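Local coordinates for peptidoglycan glycosyltransferase (Atopobium parvulum, PDB 4OVD), which belongs to the penicillin-binding proteins, pairing a dimerisation domain with a transpeptidase-type domain, at residues V421-T426 against G432-P437. Residues are numbered along the deposited sequence; the frame is centred on the assembly and turned at random.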
loop_
_atom_site.group_PDB
_atom_site.type_symbol
_atom_site.label_atom_id
_atom_site.label_comp_id
_atom_site.label_asym_id
_atom_site.label_seq_id
_atom_site.Cartn_x
_atom_site.Cartn_y
_atom_site.Cartn_z
ATOM N N VAL A 421 3.264 -1.330 -4.501
ATOM C CA VAL A 421 2.961 -2.751 -4.542
ATOM C C VAL A 421 1.472 -2.914 -4.468
ATOM O O VAL A 421 0.877 -3.691 -5.229
ATOM C CB VAL A 421 3.629 -3.517 -3.401
ATOM C CG1 VAL A 421 3.240 -4.977 -3.466
ATOM C CG2 VAL A 421 5.153 -3.350 -3.494
ATOM N N ILE A 422 0.859 -2.192 -3.539
ATOM C CA ILE A 422 -0.564 -2.235 -3.368
ATOM C C ILE A 422 -1.229 -1.858 -4.665
ATOM O O ILE A 422 -2.120 -2.544 -5.143
ATOM C CB ILE A 422 -0.970 -1.284 -2.227
ATOM C CG1 ILE A 422 -0.423 -1.810 -0.879
ATOM C CG2 ILE A 422 -2.452 -1.121 -2.177
ATOM C CD1 ILE A 422 -0.642 -0.877 0.257
ATOM N N ARG A 423 -0.753 -0.801 -5.280
ATOM C CA ARG A 423 -1.354 -0.351 -6.504
ATOM C C ARG A 423 -1.233 -1.448 -7.573
ATOM O O ARG A 423 -2.172 -1.722 -8.320
ATOM C CB ARG A 423 -0.737 0.947 -6.968
ATOM C CG ARG A 423 -1.372 1.458 -8.232
ATOM C CD ARG A 423 -0.687 2.681 -8.786
ATOM N NE ARG A 423 -1.415 3.105 -9.987
ATOM C CZ ARG A 423 -0.868 3.745 -11.009
ATOM N NH1 ARG A 423 0.446 3.994 -11.050
ATOM N NH2 ARG A 423 -1.630 4.087 -12.033
ATOM N N ALA A 424 -0.082 -2.076 -7.673
ATOM C CA ALA A 424 0.080 -3.138 -8.654
ATOM C C ALA A 424 -0.907 -4.269 -8.416
ATOM O O ALA A 424 -1.538 -4.728 -9.382
ATOM C CB ALA A 424 1.499 -3.675 -8.623
ATOM N N TYR A 425 -1.098 -4.677 -7.138
ATOM C CA TYR A 425 -2.023 -5.753 -6.832
ATOM C C TYR A 425 -3.447 -5.431 -7.282
ATOM O O TYR A 425 -4.206 -6.351 -7.649
ATOM C CB TYR A 425 -1.993 -6.057 -5.337
ATOM C CG TYR A 425 -0.888 -7.012 -4.921
ATOM C CD1 TYR A 425 0.412 -6.828 -5.273
ATOM C CD2 TYR A 425 -1.190 -8.117 -4.164
ATOM C CE1 TYR A 425 1.446 -7.703 -4.814
ATOM C CE2 TYR A 425 -0.224 -9.011 -3.749
ATOM C CZ TYR A 425 1.098 -8.811 -4.056
ATOM O OH TYR A 425 2.012 -9.777 -3.655
ATOM N N THR A 426 -3.813 -4.144 -7.298
ATOM C CA THR A 426 -5.150 -3.806 -7.737
ATOM C C THR A 426 -5.410 -4.355 -9.148
ATOM O O THR A 426 -6.502 -4.780 -9.372
ATOM C CB THR A 426 -5.574 -2.321 -7.635
ATOM O OG1 THR A 426 -4.826 -1.491 -8.549
ATOM C CG2 THR A 426 -5.436 -1.840 -6.235
ATOM N N GLY A 432 -7.492 -6.755 -14.222
ATOM C CA GLY A 432 -6.404 -6.252 -14.976
ATOM C C GLY A 432 -6.230 -4.787 -15.016
ATOM O O GLY A 432 -5.250 -4.309 -15.625
ATOM N N THR A 433 -7.191 -4.059 -14.456
ATOM C CA THR A 433 -7.089 -2.601 -14.477
ATOM C C THR A 433 -6.551 -2.058 -13.140
ATOM O O THR A 433 -7.131 -2.309 -12.106
ATOM C CB THR A 433 -8.433 -1.990 -14.850
ATOM O OG1 THR A 433 -8.754 -2.386 -16.179
ATOM C CG2 THR A 433 -8.396 -0.451 -14.823
HETATM N N MSE A 434 -5.427 -1.359 -13.168
HETATM C CA MSE A 434 -4.833 -0.749 -11.958
HETATM C C MSE A 434 -5.479 0.580 -11.627
HETATM O O MSE A 434 -5.768 1.383 -12.519
HETATM C CB MSE A 434 -3.333 -0.678 -12.245
HETATM C CG MSE A 434 -2.543 0.063 -11.246
HETATM SE SE MSE A 434 -0.707 -0.566 -11.468
HETATM C CE MSE A 434 -0.395 0.707 -12.907
ATOM N N VAL A 435 -5.830 0.798 -10.367
ATOM C CA VAL A 435 -6.503 2.020 -9.995
ATOM C C VAL A 435 -5.584 2.893 -9.205
ATOM O O VAL A 435 -4.524 2.475 -8.871
ATOM C CB VAL A 435 -7.773 1.720 -9.167
ATOM C CG1 VAL A 435 -8.725 0.800 -9.939
ATOM C CG2 VAL A 435 -7.422 1.106 -7.838
ATOM N N THR A 436 -6.014 4.104 -8.902
ATOM C CA THR A 436 -5.212 5.049 -8.181
ATOM C C THR A 436 -5.711 5.019 -6.756
ATOM O O THR A 436 -6.852 5.343 -6.561
ATOM C CB THR A 436 -5.439 6.462 -8.675
ATOM O OG1 THR A 436 -5.002 6.584 -10.032
ATOM C CG2 THR A 436 -4.652 7.417 -7.801
ATOM N N PRO A 437 -4.876 4.617 -5.775
ATOM C CA PRO A 437 -5.380 4.635 -4.379
ATOM C C PRO A 437 -5.608 6.108 -3.963
ATOM O O PRO A 437 -4.867 6.970 -4.366
ATOM C CB PRO A 437 -4.287 3.913 -3.551
ATOM C CG PRO A 437 -3.368 3.304 -4.555
ATOM C CD PRO A 437 -3.496 4.112 -5.848
HETATM O O HOH W 1 -4.377 3.846 -12.123
#
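Thr426 and Val435 form the central polar link between helix 418-429 and the extended chain that follows it and passes across its side, within the penicillin-binding transpeptidase domain. The amide N of Val435 donates an almost straight hydrogen bond to Thr426 OG1 (3.1 Å, 165° at the hydrogen). Thr426 OG1 in turn donates to Arg423 O, one turn earlier, at 2.7 Å, meeting a lone pair in the carbonyl plane. With chi1 at 67°, OG1 sits between the backbone N and the carbonyl carbon, where it can serve both bonds, while Thr426 CG2 packs against Val435 CG2 at 3.9 Å.

Arg423 runs across the side chain of Met434, a selenomethionine, at about a right angle. Its chain is extended from CG to NE, and NE reaches Val435 O in a weak hydrogen bond of 3.4 Å at the guanidinium edge. A bend at chi3 (85°) of Met434 places CE over the centre of one guanidinium face, 3.6 Å above the plane, and SE lies 3.9 Å from Ala424 CA.

Farther out, Met434 pairs through its backbone with Lys453 in a two-stranded antiparallel sheet. Met253 of strand 248-253 touches Thr426, Val435 and Pro437, tying both segments to the five-stranded sheet. At the guanidinium edge, a water accepts from Arg423 NH2 at 2.8 Å and donates to Met434 O.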